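Local coordinates for protein exodeoxyribonuclease III (Methanosarcina mazei, PDB 5J8N) that probably cleaves DNA at abasic sites and degrades it from 3' ends, as a magnesium-dependent nuclease of the exonuclease III family, at residues Y203-Y208 with S246-P250; V152-H156 with M181-L185; L26-D32 with I53-Y57; N233-I239 with V251-F257. The protein carries 3 engineered substitutions. Residues are numbered along the deposited sequence.

Contact 1: Y203-Y208 with S246-P250; sequences YSWWSY and SDHCP. Engineered in segment 203-208: Tyr208 (natural residue Met).
Segment 246-250, in the loop before strand 251-256, runs antiparallel to 203-208. CA atoms are 5.1 Å apart at Ser204-Cys249 and 4.2 Å at Trp205-His248, a single bridge. Ser246 begins the segment with an ST turn: Ser246 OG accepts from His248 N at 3.2 Å and also bonds to Asn10 O. Asp247 OD2 accepts from Trp205 NE1 at 2.8 Å, and Asp247 O from Trp206 N at 3.1 Å. Asp247 CB lies over the face of the engineered Tyr208, 4.0 Å from the ring centroid. His248, chi1 m, offers its ring face to the edge of Trp205, chi1 t: an edge-to-face pair, imidazole to five-membered ring centroids 4.7 Å, planes at 64°. Cys249 N donates to Ser204 O at 2.8 Å, and Cys249 SG meets the edge of Trp206 at CH2, 3.6 Å. Ser204 and Trp205 form a classic beta bulge opposite Trp219. Asn12 and Glu38 hold the magnesium here; Asp247, a predicted ligand like His248, stays about 4 Å away. Asp222 OD2 bonds to Ser204 OG and fixes the imidazole through His248 ND1, consistent with the predicted role of His248 as proton acceptor, as in AP endonucleases.

Contact 2: V152-H156 with M181-L185; sequences VNTAH and MDKFL
Segment 152-156 is an irregular loop, and 181-185 is a run of regular helix within helix 175-186, with Leu185 N bonded to Met181 O at 3.0 Å. The loop is extended at Thr154 and Ala155, but Asn153 has positive phi (61°) and psi 26°, so the chain bends sharply there. The backbones approach most closely at His156 and Met181, CA to CA 6.4 Å, and the contact is made by side chains. Met181, with chi angles m, t and p, reaches from the helix into the hollow of the loop. Met181 SD lies 4.0 Å from Val152 CG1 and 3.8 Å from Thr154 CG2. Met181 CB sits over the face of the His156 ring, 3.9 Å from the centroid, a CH-pi contact. His156, chi1 t, reaches across to the helix. His156 NE2 donates to Asp182 OD1 at 2.7 Å, while His156 CE1 packs on Leu185 CD1 at 3.6 Å. The hydroxyl of Thr154 bonds to Tyr129 of helix 119-141. Val152 and Met181 also touch Tyr223 of strand 218-227. The contact joins helix 175-186 to the loop after strand 146-149. That loop carries Asn153, a predicted transition-state stabilizer and magnesium ligand, which bonds to Asn114 instead. Since NE2 is the donor, it carries a proton and Asp182 accepts; the apolar Met181 side chain fills the buried side between loop and helix.

Contact 3: L26-D32 with I53-Y57; sequences LLEHRFD and IQGYY
Tyr56 is the main projection here, and the turn after helix 22-27 makes the hollow that receives it. Its chi1 is m, and its ring slides between Leu26 and His29. Leu26, chi1 t and chi2 p, places CD1 over the ring face, 3.7 Å from the centroid. The His29 ring meets Tyr56 obliquely, centroids 4.7 Å apart and planes at 47°. At the bottom of the hollow Tyr56 OH donates to Phe31 O at 2.6 Å. A water bonds to Tyr56 OH at 2.8 Å and to Phe31 N at 3.0 Å. His29 is the first residue past the helix to leave helical torsions, with positive phi (66°); its N bonds to Leu26 O at 3.1 Å. Gly55, also of positive phi (79°), lies against the imidazole, its CA 3.8 Å from His29 CE1. A CB here would clash with that ring. His29 NE2 makes a weak bond to Gln54 O, 3.1 Å. Ile53 wedges between two leucines: CG1 is 3.6 Å from Leu26 CD2, and CD1 is 3.5 Å from Leu27 CD2. The contact joins the exit of helix 22-27 to the loop between helix 48-51 and strand 57-61, with Leu26 and Tyr56 resting on Phe74 of strand 71-75.

Contact 4: N233-I239 with V251-F257; sequences NVKSASI and VGLELEF
Val234 overlaps Leu255, with CG2 3.9 Å from CD2, on the sheet face shared with Ala237, Ile239, Val251 and Leu253. Strands 234-239 and 251-256 run antiparallel at 171°, axes 4.5 Å apart. Val234-Leu255, Ala237-Leu253 and Ile239-Val251 are non-hydrogen-bonded pairs; the last meets at Ile239 CG1 and Val251 CG1, 4.1 Å. Ser238-Gly252 is a hydrogen-bonded pair, with Ser238 N to Gly252 O and Gly252 N to Ser238 O both 2.9 Å. At Glu254 the register slips by one. Lys235 N donates to Glu254 O at 2.8 Å, and Glu254 N to Ser236 O at 3.0 Å. Lys235 and Ser236 both face Glu254, a classic beta bulge, with Lys235 in helix-like torsions (-102°, -22°). On the other face Ser236 OG donates to Glu254 OE1 at 2.8 Å. At the far end Glu256 N donates to Asn233 O, and Asn233 ND2 to Glu256 O, both 2.9 Å, while Asn233 CB lies over a face of Phe257. Strand 251-256 pairs next with strand 3-10, and Val251 and Leu253 touch strand 218-227. This is a bulged beta hairpin with a long connection. Strand 234-239 forms one edge of the six-stranded sheet in the four-layered alpha/beta sandwich of the DNase I-like fold.

Contact 1 lies at the predicted active site, beside the bound magnesium: Asp247 is about 4 Å from it, side chain to ion. Its loop 246-250 is part of the connection between the strands of contact 4, and the two contacts touch. Ile239 CG2 lies 3.3 Å from Tyr203 O and 3.5 Å from Cys249 SG. Asp222 lies near both, about 3 Å from His248 and 4 Å from Val251 between side chains. Contact 2 approaches contact 1 to about 5 Å at the nearest atoms, but the Val152 side chain is about 13 Å from the magnesium. Contact 3 lies farther off, its centre about 23 Å from that of contact 1, though their nearest atoms are about 7 Å apart.

Contact 1: Y203-Y208 with S246-P250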
loop_
_atom_site.group_PDB
_atom_site.type_symbol
_atom_site.label_atom_id
_atom_site.label_comp_id
_atom_site.label_asym_id
_atom_site.label_seq_id
_atom_site.Cartn_x
_atom_site.Cartn_y
_atom_site.Cartn_z
ATOM N N TYR A 203 8.581 6.752 9.683
ATOM C CA TYR A 203 8.805 5.505 8.984
ATOM C C TYR A 203 7.616 4.588 9.110
ATOM O O TYR A 203 6.772 4.738 10.004
ATOM C CB TYR A 203 10.061 4.819 9.563
ATOM C CG TYR A 203 11.261 5.717 9.647
ATOM C CD1 TYR A 203 11.684 6.459 8.544
ATOM C CD2 TYR A 203 11.986 5.835 10.832
ATOM C CE1 TYR A 203 12.779 7.305 8.630
ATOM C CE2 TYR A 203 13.110 6.658 10.939
ATOM C CZ TYR A 203 13.486 7.398 9.836
ATOM O OH TYR A 203 14.553 8.259 9.941
ATOM N N SER A 204 7.576 3.561 8.266
ATOM C CA SER A 204 6.461 2.601 8.314
ATOM C C SER A 204 6.953 1.174 8.338
ATOM O O SER A 204 6.132 0.262 8.286
ATOM C CB SER A 204 5.500 2.795 7.116
ATOM O OG SER A 204 6.191 2.471 5.890
ATOM N N TRP A 205 8.260 0.948 8.380
ATOM C CA TRP A 205 8.852 -0.407 8.426
ATOM C C TRP A 205 10.098 -0.382 9.262
ATOM O O TRP A 205 10.886 0.574 9.201
ATOM C CB TRP A 205 9.213 -0.890 6.980
ATOM C CG TRP A 205 9.854 -2.242 7.018
ATOM C CD1 TRP A 205 9.208 -3.480 7.031
ATOM C CD2 TRP A 205 11.268 -2.545 7.112
ATOM N NE1 TRP A 205 10.138 -4.504 7.130
ATOM C CE2 TRP A 205 11.406 -3.975 7.213
ATOM C CE3 TRP A 205 12.432 -1.757 7.187
ATOM C CZ2 TRP A 205 12.630 -4.606 7.304
ATOM C CZ3 TRP A 205 13.659 -2.412 7.328
ATOM C CH2 TRP A 205 13.742 -3.822 7.372
ATOM N N TRP A 206 10.270 -1.453 10.036
ATOM C CA TRP A 206 11.480 -1.644 10.822
ATOM C C TRP A 206 11.840 -3.109 10.795
ATOM O O TRP A 206 10.934 -3.967 10.805
ATOM C CB TRP A 206 11.327 -1.230 12.308
ATOM C CG TRP A 206 10.755 0.177 12.521
ATOM C CD1 TRP A 206 11.452 1.270 12.883
ATOM C CD2 TRP A 206 9.389 0.586 12.390
ATOM N NE1 TRP A 206 10.612 2.376 12.973
ATOM C CE2 TRP A 206 9.339 1.957 12.678
ATOM C CE3 TRP A 206 8.199 -0.094 12.059
ATOM C CZ2 TRP A 206 8.155 2.670 12.672
ATOM C CZ3 TRP A 206 7.007 0.629 12.025
ATOM C CH2 TRP A 206 7.015 2.010 12.342
ATOM N N SER A 207 13.131 -3.412 10.780
ATOM C CA SER A 207 13.585 -4.790 10.902
ATOM C C SER A 207 13.046 -5.387 12.213
ATOM O O SER A 207 12.852 -4.697 13.207
ATOM C CB SER A 207 15.115 -4.795 10.892
ATOM O OG SER A 207 15.618 -6.123 11.146
ATOM N N TYR A 208 12.836 -6.706 12.214
ATOM C CA TYR A 208 12.592 -7.431 13.466
ATOM C C TYR A 208 13.833 -7.620 14.308
ATOM O O TYR A 208 13.775 -8.183 15.400
ATOM C CB TYR A 208 12.012 -8.799 13.156
ATOM C CG TYR A 208 10.587 -8.881 12.651
ATOM C CD1 TYR A 208 9.513 -8.635 13.474
ATOM C CD2 TYR A 208 10.349 -9.297 11.355
ATOM C CE1 TYR A 208 8.165 -8.788 12.961
ATOM C CE2 TYR A 208 9.056 -9.480 10.833
ATOM C CZ TYR A 208 7.988 -9.217 11.664
ATOM O OH TYR A 208 6.714 -9.436 11.173
ATOM N N SER A 246 3.067 -6.368 12.842
ATOM C CA SER A 246 3.752 -6.645 11.604
ATOM C C SER A 246 5.101 -5.931 11.606
ATOM O O SER A 246 5.385 -5.100 12.507
ATOM C CB SER A 246 2.889 -6.123 10.447
ATOM O OG SER A 246 3.545 -6.194 9.173
ATOM N N ASP A 247 5.962 -6.209 10.635
ATOM C CA ASP A 247 7.174 -5.385 10.486
ATOM C C ASP A 247 6.865 -4.019 9.923
ATOM O O ASP A 247 7.669 -3.129 10.109
ATOM C CB ASP A 247 8.270 -6.109 9.646
ATOM C CG ASP A 247 7.804 -6.635 8.293
ATOM O OD1 ASP A 247 6.596 -6.775 7.988
ATOM O OD2 ASP A 247 8.736 -6.932 7.479
ATOM N N HIS A 248 5.740 -3.863 9.213
ATOM C CA HIS A 248 5.253 -2.545 8.809
ATOM C C HIS A 248 4.211 -2.050 9.815
ATOM O O HIS A 248 3.549 -2.867 10.481
ATOM C CB HIS A 248 4.544 -2.575 7.454
ATOM C CG HIS A 248 5.408 -2.989 6.310
ATOM N ND1 HIS A 248 5.728 -2.129 5.278
ATOM C CD2 HIS A 248 5.962 -4.186 6.010
ATOM C CE1 HIS A 248 6.452 -2.790 4.384
ATOM N NE2 HIS A 248 6.620 -4.024 4.820
ATOM N N CYS A 249 4.039 -0.732 9.878
ATOM C CA CYS A 249 2.830 -0.180 10.509
ATOM C C CYS A 249 1.933 0.391 9.443
ATOM O O CYS A 249 2.358 0.608 8.310
ATOM C CB CYS A 249 3.185 0.896 11.572
ATOM S SG CYS A 249 3.766 2.461 10.876
ATOM N N PRO A 250 0.686 0.674 9.762
ATOM C CA PRO A 250 -0.229 1.234 8.758
ATOM C C PRO A 250 0.082 2.672 8.424
ATOM O O PRO A 250 0.724 3.387 9.213
ATOM C CB PRO A 250 -1.623 1.153 9.436
ATOM C CG PRO A 250 -1.444 0.132 10.562
ATOM C CD PRO A 250 -0.015 0.329 11.022
#

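Contact 2: V152-H156 with M181-L185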
loop_
_atom_site.group_PDB
_atom_site.type_symbol
_atom_site.label_atom_id
_atom_site.label_comp_id
_atom_site.label_asym_id
_atom_site.label_seq_id
_atom_site.Cartn_x
_atom_site.Cartn_y
_atom_site.Cartn_z
ATOM N N VAL A 152 5.291 0.228 -1.326
ATOM C CA VAL A 152 6.070 0.512 -2.536
ATOM C C VAL A 152 7.412 -0.223 -2.458
ATOM O O VAL A 152 8.095 -0.379 -3.476
ATOM C CB VAL A 152 6.227 2.044 -2.629
ATOM C CG1 VAL A 152 7.144 2.470 -3.781
ATOM C CG2 VAL A 152 4.838 2.674 -2.777
ATOM N N ASN A 153 7.839 -0.637 -1.256
ATOM C CA ASN A 153 9.128 -1.324 -1.083
ATOM C C ASN A 153 10.319 -0.472 -1.511
ATOM O O ASN A 153 11.403 -1.014 -1.776
ATOM C CB ASN A 153 9.146 -2.709 -1.782
ATOM C CG ASN A 153 8.806 -3.830 -0.827
ATOM O OD1 ASN A 153 9.398 -3.924 0.247
ATOM N ND2 ASN A 153 7.790 -4.627 -1.164
ATOM N N THR A 154 10.137 0.862 -1.455
ATOM C CA THR A 154 11.217 1.821 -1.697
ATOM C C THR A 154 11.025 3.024 -0.806
ATOM O O THR A 154 9.865 3.459 -0.626
ATOM C CB THR A 154 11.218 2.290 -3.203
ATOM O OG1 THR A 154 11.436 1.149 -4.045
ATOM C CG2 THR A 154 12.340 3.293 -3.484
ATOM N N ALA A 155 12.125 3.518 -0.222
ATOM C CA ALA A 155 12.143 4.792 0.497
ATOM C C ALA A 155 12.552 5.857 -0.509
ATOM O O ALA A 155 13.627 5.774 -1.099
ATOM C CB ALA A 155 13.154 4.713 1.692
ATOM N N HIS A 156 11.690 6.870 -0.685
ATOM C CA HIS A 156 11.865 7.776 -1.815
ATOM C C HIS A 156 13.131 8.613 -1.686
ATOM O O HIS A 156 13.962 8.681 -2.623
ATOM C CB HIS A 156 10.628 8.669 -1.914
ATOM C CG HIS A 156 10.618 9.546 -3.113
ATOM N ND1 HIS A 156 9.715 10.582 -3.249
ATOM C CD2 HIS A 156 11.405 9.574 -4.212
ATOM C CE1 HIS A 156 9.948 11.203 -4.397
ATOM N NE2 HIS A 156 10.965 10.613 -5.000
ATOM N N MET A 181 10.365 6.671 -8.557
ATOM C CA MET A 181 9.397 7.416 -7.754
ATOM C C MET A 181 9.349 8.885 -8.182
ATOM O O MET A 181 8.258 9.471 -8.263
ATOM C CB MET A 181 9.742 7.273 -6.301
ATOM C CG MET A 181 9.520 5.820 -5.762
ATOM S SD MET A 181 9.502 5.711 -3.976
ATOM C CE MET A 181 7.959 6.513 -3.621
ATOM N N ASP A 182 10.491 9.485 -8.506
ATOM C CA ASP A 182 10.505 10.851 -9.011
ATOM C C ASP A 182 9.628 10.933 -10.271
ATOM O O ASP A 182 8.819 11.872 -10.431
ATOM C CB ASP A 182 11.914 11.308 -9.373
ATOM C CG ASP A 182 12.836 11.508 -8.166
ATOM O OD1 ASP A 182 12.344 11.799 -7.030
ATOM O OD2 ASP A 182 14.076 11.410 -8.389
ATOM N N LYS A 183 9.823 9.982 -11.189
ATOM C CA LYS A 183 9.125 9.974 -12.489
ATOM C C LYS A 183 7.615 9.810 -12.246
ATOM O O LYS A 183 6.811 10.510 -12.875
ATOM C CB LYS A 183 9.668 8.855 -13.349
ATOM C CG LYS A 183 8.964 8.701 -14.696
ATOM C CD LYS A 183 9.485 7.390 -15.314
ATOM C CE LYS A 183 8.788 7.097 -16.640
ATOM N NZ LYS A 183 9.340 5.842 -17.263
ATOM N N PHE A 184 7.238 8.913 -11.338
ATOM C CA PHE A 184 5.836 8.702 -10.985
ATOM C C PHE A 184 5.211 10.026 -10.478
ATOM O O PHE A 184 4.208 10.493 -11.002
ATOM C CB PHE A 184 5.810 7.589 -9.930
ATOM C CG PHE A 184 4.491 7.376 -9.212
ATOM C CD1 PHE A 184 3.256 7.558 -9.833
ATOM C CD2 PHE A 184 4.523 6.914 -7.899
ATOM C CE1 PHE A 184 2.058 7.303 -9.125
ATOM C CE2 PHE A 184 3.337 6.670 -7.208
ATOM C CZ PHE A 184 2.127 6.869 -7.829
ATOM N N LEU A 185 5.829 10.639 -9.467
ATOM C CA LEU A 185 5.197 11.858 -8.929
ATOM C C LEU A 185 5.136 12.961 -9.968
ATOM O O LEU A 185 4.152 13.677 -10.037
ATOM C CB LEU A 185 5.927 12.336 -7.673
ATOM C CG LEU A 185 5.937 11.331 -6.504
ATOM C CD1 LEU A 185 6.548 11.973 -5.275
ATOM C CD2 LEU A 185 4.542 10.813 -6.174
#

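Contact 3: L26-D32 with I53-Y57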
loop_
_atom_site.group_PDB
_atom_site.type_symbol
_atom_site.label_atom_id
_atom_site.label_comp_id
_atom_site.label_asym_id
_atom_site.label_seq_id
_atom_site.Cartn_x
_atom_site.Cartn_y
_atom_site.Cartn_z
ATOM N N LEU A 26 -10.032 -3.839 12.334
ATOM C CA LEU A 26 -11.159 -3.872 11.422
ATOM C C LEU A 26 -12.478 -3.745 12.148
ATOM O O LEU A 26 -13.306 -2.889 11.772
ATOM C CB LEU A 26 -11.084 -5.182 10.605
ATOM C CG LEU A 26 -12.131 -5.336 9.518
ATOM C CD1 LEU A 26 -12.123 -4.212 8.489
ATOM C CD2 LEU A 26 -11.892 -6.719 8.859
ATOM N N LEU A 27 -12.695 -4.539 13.199
ATOM C CA LEU A 27 -13.994 -4.609 13.851
ATOM C C LEU A 27 -14.348 -3.354 14.681
ATOM O O LEU A 27 -15.487 -3.209 15.099
ATOM C CB LEU A 27 -14.058 -5.822 14.779
ATOM C CG LEU A 27 -13.979 -7.172 14.053
ATOM C CD1 LEU A 27 -14.121 -8.259 15.068
ATOM C CD2 LEU A 27 -15.058 -7.285 13.004
ATOM N N GLU A 28 -13.364 -2.489 14.891
ATOM C CA GLU A 28 -13.608 -1.227 15.558
ATOM C C GLU A 28 -14.465 -0.291 14.682
ATOM O O GLU A 28 -15.102 0.643 15.179
ATOM C CB GLU A 28 -12.254 -0.562 15.881
ATOM C CG GLU A 28 -12.376 0.645 16.808
ATOM C CD GLU A 28 -11.019 1.206 17.163
ATOM O OE1 GLU A 28 -10.112 1.276 16.309
ATOM O OE2 GLU A 28 -10.908 1.577 18.354
ATOM N N HIS A 29 -14.444 -0.536 13.381
ATOM C CA HIS A 29 -15.231 0.285 12.421
ATOM C C HIS A 29 -14.760 1.741 12.314
ATOM O O HIS A 29 -15.490 2.597 11.835
ATOM C CB HIS A 29 -16.713 0.208 12.773
ATOM C CG HIS A 29 -17.368 -0.984 12.180
ATOM N ND1 HIS A 29 -18.178 -0.887 11.072
ATOM C CD2 HIS A 29 -17.245 -2.299 12.454
ATOM C CE1 HIS A 29 -18.580 -2.096 10.728
ATOM N NE2 HIS A 29 -18.027 -2.969 11.549
ATOM N N ARG A 30 -13.553 1.994 12.804
ATOM C CA ARG A 30 -12.983 3.329 12.751
ATOM C C ARG A 30 -12.748 3.773 11.296
ATOM O O ARG A 30 -12.894 4.972 10.971
ATOM C CB ARG A 30 -11.653 3.315 13.533
ATOM C CG ARG A 30 -11.007 4.677 13.745
ATOM C CD ARG A 30 -9.864 4.560 14.788
ATOM N NE ARG A 30 -9.295 5.901 14.936
ATOM C CZ ARG A 30 -8.609 6.317 16.003
ATOM N NH1 ARG A 30 -8.335 5.478 16.994
ATOM N NH2 ARG A 30 -8.171 7.564 16.071
ATOM N N PHE A 31 -12.436 2.839 10.388
ATOM C CA PHE A 31 -12.004 3.194 9.029
ATOM C C PHE A 31 -13.054 2.816 8.001
ATOM O O PHE A 31 -13.649 1.735 8.063
ATOM C CB PHE A 31 -10.649 2.540 8.740
ATOM C CG PHE A 31 -9.594 3.090 9.645
ATOM C CD1 PHE A 31 -9.044 4.339 9.372
ATOM C CD2 PHE A 31 -9.235 2.431 10.809
ATOM C CE1 PHE A 31 -8.099 4.927 10.225
ATOM C CE2 PHE A 31 -8.277 3.042 11.682
ATOM C CZ PHE A 31 -7.725 4.276 11.377
ATOM N N ASP A 32 -13.276 3.714 7.035
ATOM C CA ASP A 32 -14.188 3.426 5.942
ATOM C C ASP A 32 -13.624 2.395 4.958
ATOM O O ASP A 32 -14.381 1.641 4.370
ATOM C CB ASP A 32 -14.531 4.703 5.177
ATOM C CG ASP A 32 -15.213 5.711 6.073
ATOM O OD1 ASP A 32 -16.409 5.535 6.340
ATOM O OD2 ASP A 32 -14.561 6.647 6.556
ATOM N N ILE A 53 -16.920 -10.844 8.175
ATOM C CA ILE A 53 -16.963 -9.577 8.877
ATOM C C ILE A 53 -18.321 -8.994 8.563
ATOM O O ILE A 53 -18.873 -9.305 7.512
ATOM C CB ILE A 53 -15.847 -8.647 8.411
ATOM C CG1 ILE A 53 -14.506 -9.249 8.795
ATOM C CG2 ILE A 53 -15.986 -7.270 9.024
ATOM C CD1 ILE A 53 -14.246 -9.209 10.253
ATOM N N GLN A 54 -18.857 -8.195 9.488
ATOM C CA GLN A 54 -20.137 -7.516 9.348
ATOM C C GLN A 54 -19.937 -5.993 9.249
ATOM O O GLN A 54 -19.082 -5.418 9.941
ATOM C CB GLN A 54 -21.075 -7.852 10.525
ATOM C CG GLN A 54 -20.425 -7.897 11.923
ATOM C CD GLN A 54 -19.406 -9.036 12.116
ATOM O OE1 GLN A 54 -19.693 -10.201 11.817
ATOM N NE2 GLN A 54 -18.210 -8.692 12.597
ATOM N N GLY A 55 -20.744 -5.358 8.398
ATOM C CA GLY A 55 -20.652 -3.937 8.106
ATOM C C GLY A 55 -19.535 -3.593 7.121
ATOM O O GLY A 55 -19.342 -2.416 6.855
ATOM N N TYR A 56 -18.797 -4.598 6.635
ATOM C CA TYR A 56 -17.787 -4.381 5.566
ATOM C C TYR A 56 -18.000 -5.342 4.400
ATOM O O TYR A 56 -18.345 -6.483 4.618
ATOM C CB TYR A 56 -16.358 -4.562 6.052
ATOM C CG TYR A 56 -15.825 -3.457 6.925
ATOM C CD1 TYR A 56 -15.157 -2.373 6.371
ATOM C CD2 TYR A 56 -15.954 -3.539 8.312
ATOM C CE1 TYR A 56 -14.612 -1.331 7.187
ATOM C CE2 TYR A 56 -15.443 -2.507 9.122
ATOM C CZ TYR A 56 -14.767 -1.426 8.554
ATOM O OH TYR A 56 -14.283 -0.426 9.378
ATOM N N TYR A 57 -17.814 -4.835 3.200
ATOM C CA TYR A 57 -17.591 -5.657 2.016
ATOM C C TYR A 57 -16.121 -6.001 2.031
ATOM O O TYR A 57 -15.293 -5.190 2.466
ATOM C CB TYR A 57 -17.967 -4.909 0.747
ATOM C CG TYR A 57 -19.448 -4.593 0.700
ATOM C CD1 TYR A 57 -20.350 -5.503 0.140
ATOM C CD2 TYR A 57 -19.954 -3.391 1.208
ATOM C CE1 TYR A 57 -21.698 -5.240 0.107
ATOM C CE2 TYR A 57 -21.323 -3.120 1.170
ATOM C CZ TYR A 57 -22.182 -4.064 0.627
ATOM O OH TYR A 57 -23.530 -3.819 0.585
HETATM O O HOH W 1 -11.977 -0.065 10.975
#

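Contact 4: N233-I239 with V251-F257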
loop_
_atom_site.group_PDB
_atom_site.type_symbol
_atom_site.label_atom_id
_atom_site.label_comp_id
_atom_site.label_asym_id
_atom_site.label_seq_id
_atom_site.Cartn_x
_atom_site.Cartn_y
_atom_site.Cartn_z
ATOM N N ASN A 233 -9.169 17.580 -1.860
ATOM C CA ASN A 233 -9.957 16.579 -1.101
ATOM C C ASN A 233 -9.228 15.912 0.037
ATOM O O ASN A 233 -9.862 15.274 0.893
ATOM C CB ASN A 233 -10.470 15.504 -2.060
ATOM C CG ASN A 233 -11.331 16.108 -3.143
ATOM O OD1 ASN A 233 -10.881 16.215 -4.302
ATOM N ND2 ASN A 233 -12.530 16.542 -2.794
ATOM N N VAL A 234 -7.903 15.982 0.029
ATOM C CA VAL A 234 -7.130 15.331 1.076
ATOM C C VAL A 234 -7.093 16.189 2.314
ATOM O O VAL A 234 -6.582 17.318 2.312
ATOM C CB VAL A 234 -5.677 15.036 0.645
ATOM C CG1 VAL A 234 -4.948 14.310 1.765
ATOM C CG2 VAL A 234 -5.616 14.228 -0.646
ATOM N N LYS A 235 -7.677 15.680 3.408
ATOM C CA LYS A 235 -7.741 16.494 4.616
ATOM C C LYS A 235 -6.707 16.105 5.643
ATOM O O LYS A 235 -6.433 16.925 6.530
ATOM C CB LYS A 235 -9.121 16.383 5.214
ATOM C CG LYS A 235 -10.233 16.825 4.266
ATOM C CD LYS A 235 -9.965 18.207 3.733
ATOM C CE LYS A 235 -11.008 18.667 2.707
ATOM N NZ LYS A 235 -10.756 20.080 2.257
ATOM N N SER A 236 -6.186 14.893 5.595
ATOM C CA SER A 236 -5.139 14.499 6.522
ATOM C C SER A 236 -4.416 13.323 5.908
ATOM O O SER A 236 -4.954 12.657 5.011
ATOM C CB SER A 236 -5.702 14.080 7.915
ATOM O OG SER A 236 -6.271 12.810 7.821
ATOM N N ALA A 237 -3.190 13.058 6.370
ATOM C CA ALA A 237 -2.425 11.876 5.950
ATOM C C ALA A 237 -1.552 11.454 7.127
ATOM O O ALA A 237 -0.922 12.309 7.757
ATOM C CB ALA A 237 -1.551 12.228 4.727
ATOM N N SER A 238 -1.574 10.165 7.450
ATOM C CA SER A 238 -1.044 9.674 8.727
ATOM C C SER A 238 -0.123 8.498 8.540
ATOM O O SER A 238 -0.254 7.746 7.581
ATOM C CB SER A 238 -2.216 9.231 9.641
ATOM O OG SER A 238 -3.059 10.331 9.914
ATOM N N ILE A 239 0.727 8.289 9.564
ATOM C CA ILE A 239 1.411 7.028 9.775
ATOM C C ILE A 239 0.977 6.633 11.177
ATOM O O ILE A 239 0.799 7.465 12.058
ATOM C CB ILE A 239 2.931 7.147 9.647
ATOM C CG1 ILE A 239 3.277 7.676 8.256
ATOM C CG2 ILE A 239 3.613 5.804 9.863
ATOM C CD1 ILE A 239 4.743 8.097 8.171
ATOM N N VAL A 251 -0.446 3.086 7.283
ATOM C CA VAL A 251 -0.525 4.467 6.861
ATOM C C VAL A 251 -1.927 4.779 6.422
ATOM O O VAL A 251 -2.752 3.871 6.254
ATOM C CB VAL A 251 0.510 4.762 5.698
ATOM C CG1 VAL A 251 1.930 4.472 6.152
ATOM C CG2 VAL A 251 0.191 3.946 4.444
ATOM N N GLY A 252 -2.276 6.046 6.315
ATOM C CA GLY A 252 -3.643 6.318 5.914
ATOM C C GLY A 252 -3.857 7.718 5.417
ATOM O O GLY A 252 -2.959 8.550 5.459
ATOM N N LEU A 253 -5.070 7.968 4.992
ATOM C CA LEU A 253 -5.428 9.359 4.739
ATOM C C LEU A 253 -6.915 9.545 4.816
ATOM O O LEU A 253 -7.692 8.549 4.862
ATOM C CB LEU A 253 -4.888 9.901 3.425
ATOM C CG LEU A 253 -5.330 9.212 2.145
ATOM C CD1 LEU A 253 -6.826 9.370 1.863
ATOM C CD2 LEU A 253 -4.564 9.859 0.965
ATOM N N GLU A 254 -7.322 10.808 4.895
ATOM C CA GLU A 254 -8.715 11.155 4.959
ATOM C C GLU A 254 -9.067 12.008 3.770
ATOM O O GLU A 254 -8.333 12.952 3.478
ATOM C CB GLU A 254 -9.063 11.921 6.223
ATOM C CG GLU A 254 -9.009 10.994 7.417
ATOM C CD GLU A 254 -9.476 11.703 8.646
ATOM O OE1 GLU A 254 -8.608 12.284 9.305
ATOM O OE2 GLU A 254 -10.704 11.730 8.912
ATOM N N LEU A 255 -10.184 11.650 3.130
ATOM C CA LEU A 255 -10.728 12.400 1.993
ATOM C C LEU A 255 -12.093 12.950 2.318
ATOM O O LEU A 255 -12.868 12.340 3.044
ATOM C CB LEU A 255 -10.868 11.521 0.758
ATOM C CG LEU A 255 -9.562 10.921 0.241
ATOM C CD1 LEU A 255 -9.866 9.712 -0.614
ATOM C CD2 LEU A 255 -8.793 11.941 -0.576
ATOM N N GLU A 256 -12.415 14.097 1.741
ATOM C CA GLU A 256 -13.717 14.688 1.899
ATOM C C GLU A 256 -14.173 15.155 0.531
ATOM O O GLU A 256 -13.360 15.772 -0.172
ATOM C CB GLU A 256 -13.655 15.893 2.850
ATOM C CG GLU A 256 -14.980 16.516 3.082
ATOM C CD GLU A 256 -14.906 17.753 3.962
ATOM O OE1 GLU A 256 -15.668 18.698 3.710
ATOM O OE2 GLU A 256 -14.107 17.775 4.906
ATOM N N PHE A 257 -15.416 14.841 0.174
ATOM C CA PHE A 257 -15.979 15.263 -1.119
ATOM C C PHE A 257 -17.259 16.004 -0.918
ATOM O O PHE A 257 -17.991 15.701 0.006
ATOM C CB PHE A 257 -16.256 14.059 -1.982
ATOM C CG PHE A 257 -15.035 13.278 -2.322
ATOM C CD1 PHE A 257 -14.321 13.611 -3.472
ATOM C CD2 PHE A 257 -14.585 12.243 -1.524
ATOM C CE1 PHE A 257 -13.184 12.931 -3.812
ATOM C CE2 PHE A 257 -13.444 11.551 -1.836
ATOM C CZ PHE A 257 -12.729 11.884 -3.018
#